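Local coordinates for manganese-containing pseudocatalase (Thermus thermophilus, PDB 2V8T) that catalyses the breakdown of hydrogen peroxide to water and oxygen at a dimanganese centre, at the interface of chains A and B. Sequence-based numbering; all coordinates share one arbitrary frame. Chains: chain A/B, Manganese-containing pseudocatalase.

The interface of chains A and B. Residues chain A 161, 164, 167; chain B 104, 116-120, 279-281.
A:Arg164 reaches into chain B between the backbone carbonyls of B:Ile117 and B:Glu280, the tight heart of this patch between subunits of a manganese catalase whose deposited assembly holds six copies. The arginine stands near the end of helix 144-166, which also supplies the manganese ligand A:Glu155. Its chain is extended from CG to NE (chi2 167°, chi3 177°), which carries the flat guanidinium far enough to use its two ends at once. Terminal NH1 donates to B:Ile117 O at 2.8 Å, and NH2 donates to B:Glu280 O; both acceptors lie in the guanidinium plane, at its edge. The B:Glu280 side chain turns at chi2 (-65°) and brings its carboxylate OE1 over the guanidinium face, 2.7 Å from NE of A:Arg164, whose hydrogen is directed away; this salt bridge is therefore electrostatic rather than a hydrogen bond. Arginine suits the place because edge and face can be used together. B:Gly120 CA lies 3.7 Å from A:Arg164 NH2, and the lack of a side chain may leave room.

A:Glu167 also packs closely. Its OE1 lies 2.6 Å from B:Ala279 O, a repulsive clash unless the carboxyl carries a proton; a CD-OE1 bond longer than CD-OE2 would fit a protonated acid. The same oxygen meets CZ of B:Phe281 tip to tip, with carboxyl and ring planes nearly parallel. Nearby, B:Leu104 N donates to A:Glu167 O at 2.9 Å.

The looser side is mostly van der Waals contact around A:His161, whose ND1 lies 3.5 Å from B:Ile117 O without a hydrogen bond. B:Ile117 sets its branch methyl CG2 against one imidazole face, near the rim. CE1 passes B:Ala118 CA, where a small residue may suit the close approach.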
ATOM      1  N   HIS A 161      12.401   6.544 -18.616  1.00  7.16           N
ATOM      2  CA  HIS A 161      11.109   5.889 -18.762  1.00  7.40           C
ATOM      3  C   HIS A 161      10.413   6.310 -20.055  1.00  6.89           C
ATOM      4  O   HIS A 161       9.812   5.485 -20.745  1.00  7.47           O
ATOM      5  CB  HIS A 161      10.209   6.121 -17.559  1.00  7.58           C
ATOM      6  CG  HIS A 161      10.634   5.375 -16.338  1.00  8.08           C
ATOM      7  ND1 HIS A 161      11.882   4.893 -16.034  1.00 11.23           N
ATOM      8  CD2 HIS A 161       9.790   5.022 -15.357  1.00  8.10           C
ATOM      9  CE1 HIS A 161      11.751   4.265 -14.818  1.00  8.19           C
ATOM     10  NE2 HIS A 161      10.482   4.321 -14.464  1.00 11.96           N
ATOM     11  N   ARG A 164      11.976   4.470 -22.978  1.00  6.75           N
ATOM     12  CA  ARG A 164      11.606   3.049 -23.049  1.00  6.94           C
ATOM     13  C   ARG A 164      10.164   2.863 -23.515  1.00  6.93           C
ATOM     14  O   ARG A 164       9.888   2.004 -24.343  1.00  7.67           O
ATOM     15  CB  ARG A 164      11.847   2.388 -21.691  1.00  7.10           C
ATOM     16  CG  ARG A 164      13.338   2.277 -21.384  1.00  7.41           C
ATOM     17  CD  ARG A 164      13.593   1.927 -19.916  1.00  7.43           C
ATOM     18  NE  ARG A 164      15.028   1.771 -19.699  1.00  7.94           N
ATOM     19  CZ  ARG A 164      15.568   1.492 -18.516  1.00  7.42           C
ATOM     20  NH1 ARG A 164      14.851   1.512 -17.419  1.00  8.92           N
ATOM     21  NH2 ARG A 164      16.872   1.279 -18.464  1.00  9.26           N
ATOM     22  N   GLU A 167       9.914   3.284 -27.184  1.00  7.59           N
ATOM     23  CA  GLU A 167      10.375   2.097 -27.871  1.00  7.95           C
ATOM     24  C   GLU A 167       9.385   0.932 -27.858  1.00  8.25           C
ATOM     25  O   GLU A 167       9.605  -0.066 -28.562  1.00  8.75           O
ATOM     26  CB  GLU A 167      11.716   1.660 -27.292  1.00  8.35           C
ATOM     27  CG  GLU A 167      12.835   2.659 -27.606  1.00  8.26           C
ATOM     28  CD  GLU A 167      14.127   2.166 -27.060  1.00  8.68           C
ATOM     29  OE1 GLU A 167      14.099   1.947 -25.780  1.00  9.66           O
ATOM     30  OE2 GLU A 167      15.133   1.983 -27.732  1.00 10.32           O
TER
ATOM     31  N   LEU B 104      11.267  -2.387 -28.462  1.00  8.79           N
ATOM     32  CA  LEU B 104      10.613  -2.965 -27.296  1.00  8.51           C
ATOM     33  C   LEU B 104       9.121  -3.211 -27.566  1.00  8.78           C
ATOM     34  O   LEU B 104       8.348  -3.374 -26.615  1.00  8.61           O
ATOM     35  CB  LEU B 104      10.813  -2.135 -26.048  1.00  8.59           C
ATOM     36  CG  LEU B 104      12.272  -1.936 -25.612  1.00  9.44           C
ATOM     37  CD1 LEU B 104      12.307  -1.010 -24.378  1.00 10.07           C
ATOM     38  CD2 LEU B 104      12.991  -3.238 -25.340  1.00 10.64           C
ATOM     39  N   PHE B 116      10.613  -3.805 -18.227  1.00  6.53           N
ATOM     40  CA  PHE B 116      11.194  -3.136 -19.378  1.00  6.85           C
ATOM     41  C   PHE B 116      11.169  -1.609 -19.275  1.00  7.02           C
ATOM     42  O   PHE B 116      11.828  -0.951 -20.063  1.00  9.08           O
ATOM     43  CB  PHE B 116      10.481  -3.602 -20.651  1.00  7.43           C
ATOM     44  CG  PHE B 116      10.641  -5.062 -20.873  1.00  7.68           C
ATOM     45  CD1 PHE B 116      11.805  -5.500 -21.539  1.00 11.95           C
ATOM     46  CD2 PHE B 116       9.718  -5.962 -20.432  1.00  9.54           C
ATOM     47  CE1 PHE B 116      12.079  -6.812 -21.718  1.00 14.87           C
ATOM     48  CE2 PHE B 116       9.989  -7.351 -20.582  1.00 13.58           C
ATOM     49  CZ  PHE B 116      11.192  -7.723 -21.233  1.00 15.30           C
ATOM     50  N   ILE B 117      10.386  -1.054 -18.362  1.00  8.25           N
ATOM     51  CA  ILE B 117      10.288   0.397 -18.148  1.00  8.47           C
ATOM     52  C   ILE B 117      11.093   0.805 -16.918  1.00  8.57           C
ATOM     53  O   ILE B 117      12.051   1.557 -17.014  1.00 13.04           O
ATOM     54  CB  ILE B 117       8.812   0.852 -18.052  1.00  7.81           C
ATOM     55  CG1 ILE B 117       8.014   0.476 -19.304  1.00  8.39           C
ATOM     56  CG2 ILE B 117       8.771   2.357 -17.755  1.00  8.75           C
ATOM     57  CD1 ILE B 117       6.517   0.649 -19.149  1.00  8.88           C
ATOM     58  N   ALA B 118      10.699   0.319 -15.757  1.00  9.60           N
ATOM     59  CA  ALA B 118      11.442   0.602 -14.532  1.00  9.88           C
ATOM     60  C   ALA B 118      12.777  -0.140 -14.507  1.00  8.88           C
ATOM     61  O   ALA B 118      13.805   0.390 -14.112  1.00 13.34           O
ATOM     62  CB  ALA B 118      10.632   0.198 -13.297  1.00 11.31           C
ATOM     63  N   GLY B 119      12.734  -1.427 -14.817  1.00  7.16           N
ATOM     64  CA  GLY B 119      13.948  -2.183 -14.979  1.00  7.39           C
ATOM     65  C   GLY B 119      14.507  -1.991 -16.374  1.00  7.81           C
ATOM     66  O   GLY B 119      13.785  -1.678 -17.320  1.00  8.59           O
ATOM     67  N   GLY B 120      15.799  -2.242 -16.534  1.00  7.84           N
ATOM     68  CA  GLY B 120      16.410  -2.337 -17.830  1.00  8.10           C
ATOM     69  C   GLY B 120      16.383  -3.788 -18.320  1.00  7.50           C
ATOM     70  O   GLY B 120      17.427  -4.417 -18.487  1.00  8.35           O
ATOM     71  N   ALA B 279      18.415  -1.175 -26.455  1.00  8.12           N
ATOM     72  CA  ALA B 279      17.105  -0.562 -26.311  1.00  8.59           C
ATOM     73  C   ALA B 279      16.775  -0.222 -24.860  1.00  8.23           C
ATOM     74  O   ALA B 279      15.987   0.683 -24.568  1.00  9.53           O
ATOM     75  CB  ALA B 279      16.030  -1.448 -26.892  1.00  9.50           C
ATOM     76  N   GLU B 280      17.347  -0.974 -23.922  1.00  7.59           N
ATOM     77  CA  GLU B 280      17.178  -0.678 -22.518  1.00  7.69           C
ATOM     78  C   GLU B 280      18.248   0.285 -21.986  1.00  8.27           C
ATOM     79  O   GLU B 280      18.257   0.641 -20.807  1.00  9.74           O
ATOM     80  CB  GLU B 280      17.162  -1.944 -21.690  0.50  7.78           C
ATOM     81  CG  GLU B 280      15.854  -2.660 -21.821  0.50  7.41           C
ATOM     82  CD  GLU B 280      14.670  -1.860 -21.246  0.50  7.98           C
ATOM     83  OE1 GLU B 280      14.898  -0.823 -20.600  0.50  8.94           O
ATOM     84  OE2 GLU B 280      13.497  -2.296 -21.434  0.50  8.09           O
ATOM     85  N   PHE B 281      19.191   0.688 -22.844  1.00  7.76           N
ATOM     86  CA  PHE B 281      20.264   1.578 -22.430  1.00  8.28           C
ATOM     87  C   PHE B 281      21.100   0.951 -21.287  1.00  7.95           C
ATOM     88  O   PHE B 281      21.563   1.640 -20.395  1.00  8.58           O
ATOM     89  CB  PHE B 281      19.777   2.978 -22.073  1.00  8.99           C
ATOM     90  CG  PHE B 281      18.688   3.466 -22.985  1.00  8.49           C
ATOM     91  CD1 PHE B 281      18.953   3.678 -24.321  1.00  9.20           C
ATOM     92  CD2 PHE B 281      17.368   3.616 -22.558  1.00 10.23           C
ATOM     93  CE1 PHE B 281      17.951   4.038 -25.217  1.00  9.96           C
ATOM     94  CE2 PHE B 281      16.370   3.966 -23.453  1.00 10.81           C
ATOM     95  CZ  PHE B 281      16.670   4.183 -24.785  1.00 10.27           C
TER